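Local coordinates for protein CptN Toxin (Eubacterium rectale DSM 17629, PDB 4RMO) that acts as the toxin of the CptIN type III toxin-antitoxin system, bound to its pseudoknot RNA antitoxin, and is probably an endoribonuclease, at residues C71-I76 with R127-M132; Q90-I95 with G131-G136. One frame throughout, in Å; residues are numbered along the deposited sequence.

Interactions 1 and 2 lie side by side, their centres about 9 Å apart, and both use helix 116-134. Along the chain the order is 71-76, then 90-95, then the helix pieces 127-132 and 131-136, which share Gly-131 and Met-132. The first two segments lead into strands 75-78 and 93-96 of one antiparallel sheet. They also meet directly: Ile-73 O and Gln-90 N are 2.9 Å apart, a probable hydrogen bond. The selenomethionine Met-92 of interaction 2 packs on Val-129 of interaction 1. Both contacts carry residues that hold nucleotides of chain B, so the last turns of the helix and the two loops together contribute to the surface that holds the antitoxin RNA.

Interaction 1. Residues C71-I76 with R127-M132; sequences CDIIHI and RKVLGM. With nucleotides of chain B.
This contact is a base-binding site for the antitoxin RNA. It joins the loop before strand 75-78 to helix 116-134. Asp-72 and Lys-128 form a salt bridge there, with OD2 of Asp-72 2.9 Å from NZ of Lys-128. The two side chains cross at about a right angle. The ammonium group meets OD2 from above the carboxylate plane, 45° out of it. The lysine chain is extended throughout, with CG anti to the backbone N (chi1 -178°), and this carries NZ away from the helix to the carboxylate.

The uracil of U6 of chain B completes the group. Its N3 donates an almost straight bond to OD2 of Asp-72 (2.6 Å, 177°). OD2 thus accepts two bonds, one from the base and one from the lysine. The backbone N of Asp-72 gives a hydrogen bond to O4 of U6 (2.7 Å), and the backbone N of Ile-73 adds a weak one. NZ of Lys-128 makes a weak bond to O2 of U6, at 2.9 Å. O4, N3 and O2 are all engaged, so the site reads the Watson-Crick edge of the uracil.

In the fold, this is where the last turns of helix 116-134 pack against the loop. CG2 of Val-129 rests against the backbone O of Asp-72 (3.5 Å). Its apolar contact is with CG2 of Ile-73, at 4.1 Å. On the next turn, CG of the selenomethionine Met-132 is 3.4 Å from C5 of A7 of chain B. OP2 of U26 of chain B lies at the edge of the Arg-127 guanidinium, near its plane and 3.7 Å from NH1. The same guanidinium makes a cation-pi contact with Phe-36.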
ATOM      1  N   CYS A  71      -3.550  19.377  -4.391  1.00 39.79           N
ATOM      2  CA  CYS A  71      -3.150  20.520  -3.550  1.00 35.47           C
ATOM      3  C   CYS A  71      -2.262  19.992  -2.438  1.00 37.03           C
ATOM      4  O   CYS A  71      -2.729  19.212  -1.617  1.00 33.56           O
ATOM      5  CB  CYS A  71      -4.364  21.198  -2.948  1.00 37.85           C
ATOM      6  SG  CYS A  71      -3.954  22.712  -2.043  1.00 33.33           S
ATOM      7  N   ASP A  72      -0.995  20.396  -2.411  1.00 33.13           N
ATOM      8  CA  ASP A  72      -0.100  19.990  -1.318  1.00 31.76           C
ATOM      9  C   ASP A  72      -0.051  21.000  -0.173  1.00 30.79           C
ATOM     10  O   ASP A  72       0.367  20.664   0.891  1.00 26.00           O
ATOM     11  CB  ASP A  72       1.313  19.802  -1.840  1.00 33.26           C
ATOM     12  CG  ASP A  72       1.356  18.931  -3.111  1.00 38.06           C
ATOM     13  OD1 ASP A  72       1.230  17.702  -2.997  1.00 40.95           O
ATOM     14  OD2 ASP A  72       1.487  19.509  -4.228  1.00 34.45           O
ATOM     15  N   ILE A  73      -0.400  22.255  -0.443  1.00 27.77           N
ATOM     16  CA  ILE A  73      -0.205  23.320   0.517  1.00 30.91           C
ATOM     17  C   ILE A  73      -1.332  23.375   1.581  1.00 30.73           C
ATOM     18  O   ILE A  73      -1.145  23.943   2.656  1.00 29.35           O
ATOM     19  CB  ILE A  73      -0.077  24.708  -0.165  1.00 28.54           C
ATOM     20  CG1 ILE A  73      -1.207  24.994  -1.123  1.00 28.91           C
ATOM     21  CG2 ILE A  73       1.232  24.780  -0.906  1.00 29.24           C
ATOM     22  CD1 ILE A  73      -1.270  26.442  -1.555  1.00 30.19           C
ATOM     23  N   ILE A  74      -2.462  22.757   1.268  1.00 28.87           N
ATOM     24  CA  ILE A  74      -3.580  22.610   2.168  1.00 28.16           C
ATOM     25  C   ILE A  74      -4.182  21.242   2.010  1.00 31.42           C
ATOM     26  O   ILE A  74      -4.389  20.747   0.881  1.00 32.53           O
ATOM     27  CB  ILE A  74      -4.622  23.637   1.838  1.00 27.54           C
ATOM     28  CG1 ILE A  74      -4.142  24.990   2.332  1.00 30.95           C
ATOM     29  CG2 ILE A  74      -5.929  23.327   2.533  1.00 27.69           C
ATOM     30  CD1 ILE A  74      -4.618  26.054   1.417  1.00 39.21           C
ATOM     31  N   HIS A  75      -4.453  20.605   3.133  1.00 30.44           N
ATOM     32  CA  HIS A  75      -5.121  19.303   3.136  1.00 30.41           C
ATOM     33  C   HIS A  75      -6.219  19.341   4.202  1.00 29.64           C
ATOM     34  O   HIS A  75      -5.991  19.751   5.354  1.00 25.25           O
ATOM     35  CB  HIS A  75      -4.102  18.228   3.443  1.00 31.47           C
ATOM     36  CG  HIS A  75      -4.644  16.840   3.349  1.00 36.02           C
ATOM     37  ND1 HIS A  75      -4.895  16.214   2.145  1.00 42.55           N
ATOM     38  CD2 HIS A  75      -4.972  15.950   4.303  1.00 38.75           C
ATOM     39  CE1 HIS A  75      -5.391  15.011   2.367  1.00 41.90           C
ATOM     40  NE2 HIS A  75      -5.452  14.829   3.672  1.00 42.53           N
ATOM     41  N   ILE A  76      -7.405  18.940   3.802  1.00 28.28           N
ATOM     42  CA  ILE A  76      -8.587  18.993   4.646  1.00 31.73           C
ATOM     43  C   ILE A  76      -9.011  17.576   4.936  1.00 30.82           C
ATOM     44  O   ILE A  76      -9.176  16.759   4.028  1.00 30.30           O
ATOM     45  CB  ILE A  76      -9.722  19.752   3.953  1.00 34.43           C
ATOM     46  CG1 ILE A  76      -9.347  21.226   3.863  1.00 31.58           C
ATOM     47  CG2 ILE A  76     -11.011  19.622   4.737  1.00 37.00           C
ATOM     48  CD1 ILE A  76     -10.256  22.033   2.989  1.00 30.66           C
ATOM     49  N   ARG A 127       6.622  17.098   3.084  1.00 29.30           N
ATOM     50  CA  ARG A 127       8.005  16.954   2.606  1.00 27.64           C
ATOM     51  C   ARG A 127       8.185  17.701   1.314  1.00 28.40           C
ATOM     52  O   ARG A 127       9.204  18.325   1.080  1.00 29.98           O
ATOM     53  CB  ARG A 127       8.336  15.493   2.414  1.00 29.97           C
ATOM     54  CG  ARG A 127       8.553  14.785   3.736  1.00 32.31           C
ATOM     55  CD  ARG A 127       9.013  13.313   3.546  1.00 38.24           C
ATOM     56  NE  ARG A 127       9.068  12.660   4.854  1.00 39.73           N
ATOM     57  CZ  ARG A 127       9.968  12.928   5.796  1.00 41.64           C
ATOM     58  NH1 ARG A 127      10.950  13.801   5.597  1.00 41.78           N
ATOM     59  NH2 ARG A 127       9.884  12.314   6.965  1.00 44.32           N
ATOM     60  N   LYS A 128       7.183  17.611   0.455  1.00 28.61           N
ATOM     61  CA  LYS A 128       7.188  18.319  -0.775  1.00 31.24           C
ATOM     62  C   LYS A 128       7.155  19.855  -0.541  1.00 33.65           C
ATOM     63  O   LYS A 128       7.935  20.605  -1.127  1.00 29.92           O
ATOM     64  CB  LYS A 128       5.984  17.915  -1.591  1.00 35.09           C
ATOM     65  CG  LYS A 128       5.926  18.589  -2.931  1.00 40.27           C
ATOM     66  CD  LYS A 128       4.862  18.015  -3.846  1.00 47.82           C
ATOM     67  CE  LYS A 128       4.750  18.867  -5.122  1.00 55.74           C
ATOM     68  NZ  LYS A 128       3.567  18.543  -5.989  1.00 57.56           N
ATOM     69  N   VAL A 129       6.234  20.310   0.296  1.00 30.10           N
ATOM     70  CA  VAL A 129       6.114  21.715   0.543  1.00 29.53           C
ATOM     71  C   VAL A 129       7.403  22.270   1.167  1.00 27.93           C
ATOM     72  O   VAL A 129       7.896  23.318   0.769  1.00 30.57           O
ATOM     73  CB  VAL A 129       4.920  22.023   1.437  1.00 28.51           C
ATOM     74  CG1 VAL A 129       5.068  23.406   2.045  1.00 30.37           C
ATOM     75  CG2 VAL A 129       3.644  21.914   0.637  1.00 31.91           C
ATOM     76  N   LEU A 130       7.930  21.574   2.155  1.00 26.50           N
ATOM     77  CA  LEU A 130       9.159  22.020   2.780  1.00 26.68           C
ATOM     78  C   LEU A 130      10.305  22.057   1.759  1.00 30.28           C
ATOM     79  O   LEU A 130      11.169  22.943   1.803  1.00 26.29           O
ATOM     80  CB  LEU A 130       9.508  21.133   3.938  1.00 27.38           C
ATOM     81  CG  LEU A 130      10.792  21.501   4.667  1.00 29.31           C
ATOM     82  CD1 LEU A 130      10.694  22.917   5.169  1.00 28.89           C
ATOM     83  CD2 LEU A 130      11.044  20.514   5.801  1.00 29.41           C
ATOM     84  N   GLY A 131      10.327  21.094   0.848  1.00 29.91           N
ATOM     85  CA  GLY A 131      11.382  21.048  -0.168  1.00 29.95           C
ATOM     86  C   GLY A 131      11.334  22.263  -1.059  1.00 31.04           C
ATOM     87  O   GLY A 131      12.360  22.828  -1.412  1.00 29.69           O
HETATM   88  N   MSE A 132      10.131  22.630  -1.428  1.00 30.32           N
HETATM   89  CA  MSE A 132       9.902  23.776  -2.253  1.00 34.04           C
HETATM   90  C   MSE A 132      10.185  25.111  -1.531  1.00 35.50           C
HETATM   91  O   MSE A 132      10.810  25.998  -2.108  1.00 37.83           O
HETATM   92  CB  MSE A 132       8.452  23.752  -2.722  1.00 35.26           C
HETATM   93  CG  MSE A 132       8.204  22.681  -3.785  1.00 34.87           C
HETATM   94 SE   MSE A 132       6.461  22.460  -4.158  1.00 35.86          SE
HETATM   95  CE  MSE A 132       6.175  23.823  -5.174  1.00 31.78           C
TER
ATOM     96  P     U B   6       2.120  28.245  -8.757  1.00 45.17           P
ATOM     97  OP1   U B   6       2.697  28.020 -10.098  1.00 45.81           O
ATOM     98  OP2   U B   6       0.663  28.075  -8.549  1.00 52.20           O
ATOM     99  O5'   U B   6       2.955  27.331  -7.754  1.00 36.77           O
ATOM    100  C5'   U B   6       4.395  27.370  -7.772  1.00 39.51           C
ATOM    101  C4'   U B   6       4.947  25.975  -7.954  1.00 41.71           C
ATOM    102  O4'   U B   6       4.514  25.150  -6.823  1.00 35.82           O
ATOM    103  C3'   U B   6       4.493  25.214  -9.205  1.00 40.44           C
ATOM    104  O3'   U B   6       5.528  24.304  -9.577  1.00 45.71           O
ATOM    105  C2'   U B   6       3.325  24.395  -8.671  1.00 39.38           C
ATOM    106  O2'   U B   6       2.989  23.296  -9.487  1.00 36.96           O
ATOM    107  C1'   U B   6       3.865  23.994  -7.298  1.00 38.56           C
ATOM    108  N1    U B   6       2.820  23.610  -6.339  1.00 38.36           N
ATOM    109  C2    U B   6       2.747  22.287  -5.952  1.00 38.64           C
ATOM    110  O2    U B   6       3.593  21.465  -6.252  1.00 41.71           O
ATOM    111  N3    U B   6       1.711  21.989  -5.106  1.00 36.73           N
ATOM    112  C4    U B   6       0.732  22.846  -4.652  1.00 42.43           C
ATOM    113  O4    U B   6      -0.129  22.429  -3.874  1.00 43.98           O
ATOM    114  C5    U B   6       0.855  24.186  -5.126  1.00 43.87           C
ATOM    115  C6    U B   6       1.864  24.509  -5.945  1.00 42.50           C
ATOM    116  P     U B  26      13.454  14.152   2.186  1.00 33.06           P
ATOM    117  OP1   U B  26      14.179  13.781   3.426  1.00 30.67           O
ATOM    118  OP2   U B  26      12.039  14.617   2.210  1.00 32.20           O
ATOM    119  O5'   U B  26      14.157  15.337   1.372  1.00 33.84           O
ATOM    120  C5'   U B  26      15.595  15.329   1.124  1.00 29.80           C
ATOM    121  C4'   U B  26      16.000  16.624   0.466  1.00 28.26           C
ATOM    122  O4'   U B  26      15.215  16.799  -0.750  1.00 27.41           O
ATOM    123  C3'   U B  26      15.764  17.879   1.300  1.00 30.60           C
ATOM    124  O3'   U B  26      16.760  18.825   0.974  1.00 35.89           O
ATOM    125  C2'   U B  26      14.426  18.387   0.767  1.00 31.76           C
ATOM    126  O2'   U B  26      14.175  19.767   0.903  1.00 33.16           O
ATOM    127  C1'   U B  26      14.536  18.033  -0.719  1.00 29.52           C
ATOM    128  N1    U B  26      13.227  17.853  -1.364  1.00 30.83           N
ATOM    129  C2    U B  26      12.862  18.742  -2.347  1.00 31.83           C
ATOM    130  O2    U B  26      13.578  19.666  -2.696  1.00 28.62           O
ATOM    131  N3    U B  26      11.616  18.533  -2.879  1.00 30.17           N
ATOM    132  C4    U B  26      10.715  17.545  -2.535  1.00 30.14           C
ATOM    133  O4    U B  26       9.629  17.477  -3.119  1.00 33.37           O
ATOM    134  C5    U B  26      11.180  16.646  -1.538  1.00 31.58           C
ATOM    135  C6    U B  26      12.377  16.844  -0.975  1.00 34.33           C
ATOM    136  P     A B   7       5.908  24.005 -11.119  1.00 41.88           P
ATOM    137  OP1   A B   7       5.321  25.061 -11.967  1.00 39.31           O
ATOM    138  OP2   A B   7       5.689  22.570 -11.395  1.00 35.18           O
ATOM    139  O5'   A B   7       7.474  24.181 -11.124  1.00 36.23           O
ATOM    140  C5'   A B   7       8.043  25.455 -10.847  1.00 37.29           C
ATOM    141  C4'   A B   7       9.325  25.289 -10.076  1.00 41.42           C
ATOM    142  O4'   A B   7       9.034  24.974  -8.699  1.00 43.72           O
ATOM    143  C3'   A B   7      10.279  24.179 -10.496  1.00 42.47           C
ATOM    144  O3'   A B   7      11.061  24.547 -11.634  1.00 42.90           O
ATOM    145  C2'   A B   7      11.137  24.042  -9.246  1.00 42.34           C
ATOM    146  O2'   A B   7      12.145  25.026  -9.150  1.00 36.32           O
ATOM    147  C1'   A B   7      10.103  24.245  -8.129  1.00 38.68           C
ATOM    148  N9    A B   7       9.551  22.994  -7.599  1.00 34.50           N
ATOM    149  C8    A B   7       8.379  22.391  -7.991  1.00 34.13           C
ATOM    150  N7    A B   7       8.160  21.238  -7.417  1.00 31.57           N
ATOM    151  C5    A B   7       9.230  21.093  -6.551  1.00 28.98           C
ATOM    152  C6    A B   7       9.561  20.086  -5.645  1.00 30.90           C
ATOM    153  N6    A B   7       8.808  18.997  -5.454  1.00 35.37           N
ATOM    154  N1    A B   7      10.704  20.228  -4.937  1.00 29.59           N
ATOM    155  C2    A B   7      11.455  21.325  -5.147  1.00 29.90           C
ATOM    156  N3    A B   7      11.253  22.333  -5.992  1.00 28.73           N
ATOM    157  C4    A B   7      10.101  22.161  -6.661  1.00 28.79           C
TER

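Interaction 2. Residues Q90-I95 with G131-G136; sequences QDMFPI and GMLKRG. With nucleotides of chain B.
The flat amide of Gln-90 pairs with the uracil of U4 of chain B through two hydrogen bonds. OE1 accepts from N3 of U4 and NE2 donates to O4 of U4, both at 2.7 Å. These opposite demands set which end of the amide is which. CG of Gln-90 sits between the backbone N and the carbonyl carbon (chi1 56°), and the chain runs extended from there to the base. NE2 also bonds to OD2 of Asp-91, from above the carboxylate plane (52° out of it), which adds a third hold. The Asp-91 carboxylate accepts twice from G3 of chain B: OD1 takes N2 and OD2 takes N1, each at 2.8 Å.

Across the segments the contact is slight. CD1 of Leu-133 touches the backbone O of Gln-90 (4.1 Å) and CG of the selenomethionine Met-92 (4.3 Å). NZ of Lys-134 bonds OP2 of A27 of chain B at 2.9 Å. The A27 base also lies over one face of the Arg-135 guanidinium, but the detail is doubtful.

Leu-133 O accepts from N of Gly-136 (3.0 Å), the C-prime residue of the Schellman motif ending helix 116-134. Beside this capped end, Gln-90 and Asp-91 read Watson-Crick edges of the antitoxin RNA.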
ATOM      1  N   GLN A  90       1.282  24.863   3.901  1.00 24.03           N
ATOM      2  CA  GLN A  90       1.924  26.097   3.448  1.00 26.34           C
ATOM      3  C   GLN A  90       2.659  26.850   4.554  1.00 27.33           C
ATOM      4  O   GLN A  90       3.693  27.453   4.307  1.00 27.22           O
ATOM      5  CB  GLN A  90       0.868  27.027   2.834  1.00 26.62           C
ATOM      6  CG  GLN A  90      -0.288  27.334   3.771  1.00 24.25           C
ATOM      7  CD  GLN A  90      -1.336  28.195   3.142  1.00 25.42           C
ATOM      8  OE1 GLN A  90      -1.577  28.132   1.936  1.00 27.51           O
ATOM      9  NE2 GLN A  90      -2.033  28.983   3.976  1.00 26.35           N
ATOM     10  N   ASP A  91       2.124  26.788   5.780  1.00 28.33           N
ATOM     11  CA  ASP A  91       2.593  27.631   6.870  1.00 26.39           C
ATOM     12  C   ASP A  91       3.293  26.825   7.929  1.00 28.00           C
ATOM     13  O   ASP A  91       3.368  27.219   9.101  1.00 29.45           O
ATOM     14  CB  ASP A  91       1.421  28.374   7.479  1.00 25.55           C
ATOM     15  CG  ASP A  91       0.850  29.390   6.541  1.00 24.96           C
ATOM     16  OD1 ASP A  91       1.621  30.066   5.847  1.00 23.66           O
ATOM     17  OD2 ASP A  91      -0.390  29.575   6.531  1.00 26.02           O
HETATM   18  N   MSE A  92       3.807  25.688   7.530  1.00 26.18           N
HETATM   19  CA  MSE A  92       4.512  24.837   8.485  1.00 26.59           C
HETATM   20  C   MSE A  92       5.784  25.491   8.948  1.00 24.26           C
HETATM   21  O   MSE A  92       6.358  26.328   8.230  1.00 25.16           O
HETATM   22  CB  MSE A  92       4.850  23.512   7.834  1.00 27.88           C
HETATM   23  CG  MSE A  92       5.862  23.705   6.695  1.00 31.66           C
HETATM   24 SE   MSE A  92       6.070  22.011   5.706  1.00 47.41          SE
HETATM   25  CE  MSE A  92       6.943  20.914   7.065  1.00 37.26           C
ATOM     26  N   PHE A  93       6.279  25.066  10.105  1.00 24.07           N
ATOM     27  CA  PHE A  93       7.422  25.735  10.700  1.00 25.62           C
ATOM     28  C   PHE A  93       8.076  24.887  11.744  1.00 24.91           C
ATOM     29  O   PHE A  93       7.487  23.924  12.218  1.00 29.92           O
ATOM     30  CB  PHE A  93       6.958  27.050  11.367  1.00 24.37           C
ATOM     31  CG  PHE A  93       5.975  26.824  12.497  1.00 22.51           C
ATOM     32  CD1 PHE A  93       6.409  26.585  13.782  1.00 22.98           C
ATOM     33  CD2 PHE A  93       4.631  26.863  12.257  1.00 22.36           C
ATOM     34  CE1 PHE A  93       5.524  26.415  14.810  1.00 22.95           C
ATOM     35  CE2 PHE A  93       3.717  26.663  13.272  1.00 22.97           C
ATOM     36  CZ  PHE A  93       4.177  26.423  14.569  1.00 24.73           C
ATOM     37  N   PRO A  94       9.305  25.220  12.107  1.00 28.04           N
ATOM     38  CA  PRO A  94      10.028  24.389  13.061  1.00 28.53           C
ATOM     39  C   PRO A  94       9.961  24.865  14.468  1.00 27.78           C
ATOM     40  O   PRO A  94       9.747  26.034  14.716  1.00 27.74           O
ATOM     41  CB  PRO A  94      11.457  24.498  12.580  1.00 33.96           C
ATOM     42  CG  PRO A  94      11.542  25.871  12.005  1.00 31.48           C
ATOM     43  CD  PRO A  94      10.176  26.222  11.488  1.00 30.24           C
ATOM     44  N   ILE A  95      10.144  23.950  15.398  1.00 30.99           N
ATOM     45  CA  ILE A  95      10.035  24.273  16.792  1.00 33.81           C
ATOM     46  C   ILE A  95      10.897  23.313  17.628  1.00 37.83           C
ATOM     47  O   ILE A  95      11.352  22.290  17.127  1.00 37.71           O
ATOM     48  CB  ILE A  95       8.579  24.173  17.237  1.00 32.31           C
ATOM     49  CG1 ILE A  95       8.346  24.975  18.496  1.00 33.06           C
ATOM     50  CG2 ILE A  95       8.153  22.740  17.505  1.00 35.40           C
ATOM     51  CD1 ILE A  95       6.906  25.419  18.634  1.00 33.67           C
ATOM     52  N   GLY A 131      10.327  21.094   0.848  1.00 29.91           N
ATOM     53  CA  GLY A 131      11.382  21.048  -0.168  1.00 29.95           C
ATOM     54  C   GLY A 131      11.334  22.263  -1.059  1.00 31.04           C
ATOM     55  O   GLY A 131      12.360  22.828  -1.412  1.00 29.69           O
HETATM   56  N   MSE A 132      10.131  22.630  -1.428  1.00 30.32           N
HETATM   57  CA  MSE A 132       9.902  23.776  -2.253  1.00 34.04           C
HETATM   58  C   MSE A 132      10.185  25.111  -1.531  1.00 35.50           C
HETATM   59  O   MSE A 132      10.810  25.998  -2.108  1.00 37.83           O
HETATM   60  CB  MSE A 132       8.452  23.752  -2.722  1.00 35.26           C
HETATM   61  CG  MSE A 132       8.204  22.681  -3.785  1.00 34.87           C
HETATM   62 SE   MSE A 132       6.461  22.460  -4.158  1.00 35.86          SE
HETATM   63  CE  MSE A 132       6.175  23.823  -5.174  1.00 31.78           C
ATOM     64  N   LEU A 133       9.762  25.221  -0.267  1.00 33.63           N
ATOM     65  CA  LEU A 133      10.082  26.390   0.539  1.00 32.40           C
ATOM     66  C   LEU A 133      11.596  26.605   0.652  1.00 31.23           C
ATOM     67  O   LEU A 133      12.066  27.712   0.537  1.00 29.49           O
ATOM     68  CB  LEU A 133       9.494  26.251   1.955  1.00 31.59           C
ATOM     69  CG  LEU A 133       7.976  26.288   2.011  1.00 29.09           C
ATOM     70  CD1 LEU A 133       7.488  26.036   3.454  1.00 26.98           C
ATOM     71  CD2 LEU A 133       7.476  27.632   1.500  1.00 28.64           C
ATOM     72  N   LYS A 134      12.342  25.534   0.931  1.00 34.85           N
ATOM     73  CA  LYS A 134      13.785  25.579   1.065  1.00 33.98           C
ATOM     74  C   LYS A 134      14.460  26.082  -0.200  1.00 41.27           C
ATOM     75  O   LYS A 134      15.595  26.520  -0.147  1.00 39.14           O
ATOM     76  CB  LYS A 134      14.315  24.203   1.411  1.00 40.08           C
ATOM     77  CG  LYS A 134      14.439  23.951   2.903  1.00 46.32           C
ATOM     78  CD  LYS A 134      14.378  22.460   3.189  1.00 50.53           C
ATOM     79  CE  LYS A 134      15.123  22.150   4.477  1.00 60.81           C
ATOM     80  NZ  LYS A 134      15.671  20.773   4.496  1.00 63.74           N
ATOM     81  N   ARG A 135      13.777  25.945  -1.340  1.00 40.96           N
ATOM     82  CA  ARG A 135      14.300  26.374  -2.627  1.00 42.47           C
ATOM     83  C   ARG A 135      13.730  27.684  -3.078  1.00 38.43           C
ATOM     84  O   ARG A 135      13.883  28.066  -4.233  1.00 32.75           O
ATOM     85  CB  ARG A 135      14.024  25.300  -3.692  1.00 40.74           C
ATOM     86  CG  ARG A 135      15.077  24.247  -3.555  1.00 46.07           C
ATOM     87  CD  ARG A 135      14.939  23.261  -4.617  1.00 55.57           C
ATOM     88  NE  ARG A 135      15.489  23.733  -5.890  1.00 60.81           N
ATOM     89  CZ  ARG A 135      16.791  23.769  -6.212  1.00 49.40           C
ATOM     90  NH1 ARG A 135      17.732  23.452  -5.315  1.00 51.03           N
ATOM     91  NH2 ARG A 135      17.123  24.136  -7.437  1.00 44.73           N
ATOM     92  N   GLY A 136      13.106  28.375  -2.152  1.00 33.91           N
ATOM     93  CA  GLY A 136      12.719  29.732  -2.424  1.00 34.41           C
ATOM     94  C   GLY A 136      11.366  29.877  -3.045  1.00 33.94           C
ATOM     95  O   GLY A 136      10.979  30.988  -3.390  1.00 33.84           O
TER
ATOM     96  P     A B  27      17.933  19.204   2.008  1.00 38.39           P
ATOM     97  OP1   A B  27      18.028  18.131   3.065  1.00 35.36           O
ATOM     98  OP2   A B  27      17.707  20.628   2.403  1.00 42.07           O
ATOM     99  O5'   A B  27      19.214  19.172   1.065  1.00 41.67           O
ATOM    100  C5'   A B  27      19.988  17.969   0.882  1.00 37.76           C
ATOM    101  C4'   A B  27      20.831  18.092  -0.371  1.00 38.08           C
ATOM    102  O4'   A B  27      19.975  18.063  -1.557  1.00 37.22           O
ATOM    103  C3'   A B  27      21.668  19.368  -0.496  1.00 38.42           C
ATOM    104  O3'   A B  27      22.853  19.145  -1.264  1.00 40.34           O
ATOM    105  C2'   A B  27      20.757  20.272  -1.317  1.00 39.33           C
ATOM    106  O2'   A B  27      21.419  21.268  -2.056  1.00 39.10           O
ATOM    107  C1'   A B  27      20.150  19.262  -2.292  1.00 38.07           C
ATOM    108  N9    A B  27      18.850  19.658  -2.786  1.00 35.85           N
ATOM    109  C8    A B  27      17.763  19.971  -2.006  1.00 36.25           C
ATOM    110  N7    A B  27      16.684  20.244  -2.695  1.00 31.90           N
ATOM    111  C5    A B  27      17.073  20.060  -4.012  1.00 30.52           C
ATOM    112  C6    A B  27      16.383  20.183  -5.218  1.00 29.60           C
ATOM    113  N6    A B  27      15.096  20.514  -5.297  1.00 34.48           N
ATOM    114  N1    A B  27      17.067  19.967  -6.360  1.00 32.93           N
ATOM    115  C2    A B  27      18.341  19.581  -6.280  1.00 34.25           C
ATOM    116  N3    A B  27      19.102  19.416  -5.200  1.00 35.51           N
ATOM    117  C4    A B  27      18.403  19.692  -4.084  1.00 35.92           C
ATOM    118  P     G B   3      -7.481  37.057   3.098  1.00 32.89           P
ATOM    119  OP1   G B   3      -8.393  37.705   2.179  1.00 36.37           O
ATOM    120  OP2   G B   3      -7.770  35.656   3.544  1.00 31.52           O
ATOM    121  O5'   G B   3      -5.997  36.978   2.558  1.00 30.43           O
ATOM    122  C5'   G B   3      -5.280  38.150   2.159  1.00 32.62           C
ATOM    123  C4'   G B   3      -3.802  37.830   2.062  1.00 32.07           C
ATOM    124  O4'   G B   3      -3.331  37.409   3.374  1.00 29.92           O
ATOM    125  C3'   G B   3      -3.429  36.683   1.138  1.00 31.62           C
ATOM    126  O3'   G B   3      -3.212  37.120  -0.204  1.00 35.57           O
ATOM    127  C2'   G B   3      -2.115  36.215   1.740  1.00 29.39           C
ATOM    128  O2'   G B   3      -1.001  36.979   1.333  1.00 28.30           O
ATOM    129  C1'   G B   3      -2.389  36.370   3.233  1.00 29.40           C
ATOM    130  N9    G B   3      -2.944  35.158   3.834  1.00 27.61           N
ATOM    131  C8    G B   3      -4.268  34.827   3.950  1.00 27.37           C
ATOM    132  N7    G B   3      -4.459  33.647   4.473  1.00 30.42           N
ATOM    133  C5    G B   3      -3.180  33.182   4.744  1.00 24.79           C
ATOM    134  C6    G B   3      -2.755  31.968   5.318  1.00 23.02           C
ATOM    135  O6    G B   3      -3.443  31.049   5.764  1.00 22.62           O
ATOM    136  N1    G B   3      -1.367  31.899   5.405  1.00 22.31           N
ATOM    137  C2    G B   3      -0.502  32.860   4.953  1.00 23.33           C
ATOM    138  N2    G B   3       0.804  32.596   5.090  1.00 24.72           N
ATOM    139  N3    G B   3      -0.889  33.999   4.407  1.00 25.93           N
ATOM    140  C4    G B   3      -2.234  34.099   4.348  1.00 25.58           C
ATOM    141  P     U B   4      -4.277  36.816  -1.369  1.00 35.37           P
ATOM    142  OP1   U B   4      -4.230  37.995  -2.253  1.00 36.42           O
ATOM    143  OP2   U B   4      -5.556  36.370  -0.764  1.00 32.85           O
ATOM    144  O5'   U B   4      -3.686  35.516  -2.075  1.00 34.54           O
ATOM    145  C5'   U B   4      -2.371  35.536  -2.660  1.00 37.86           C
ATOM    146  C4'   U B   4      -2.057  34.179  -3.243  1.00 42.08           C
ATOM    147  O4'   U B   4      -1.810  33.246  -2.145  1.00 38.16           O
ATOM    148  C3'   U B   4      -3.163  33.534  -4.085  1.00 42.06           C
ATOM    149  O3'   U B   4      -2.620  32.586  -5.003  1.00 46.63           O
ATOM    150  C2'   U B   4      -3.895  32.673  -3.062  1.00 37.94           C
ATOM    151  O2'   U B   4      -4.649  31.597  -3.578  1.00 34.17           O
ATOM    152  C1'   U B   4      -2.713  32.157  -2.245  1.00 38.29           C
ATOM    153  N1    U B   4      -3.053  31.725  -0.896  1.00 34.98           N
ATOM    154  C2    U B   4      -2.623  30.483  -0.485  1.00 31.44           C
ATOM    155  O2    U B   4      -1.966  29.746  -1.189  1.00 37.55           O
ATOM    156  N3    U B   4      -2.987  30.141   0.793  1.00 32.51           N
ATOM    157  C4    U B   4      -3.732  30.901   1.674  1.00 32.83           C
ATOM    158  O4    U B   4      -3.931  30.484   2.810  1.00 37.34           O
ATOM    159  C5    U B   4      -4.134  32.177   1.170  1.00 32.46           C
ATOM    160  C6    U B   4      -3.787  32.539  -0.063  1.00 33.43           C
TER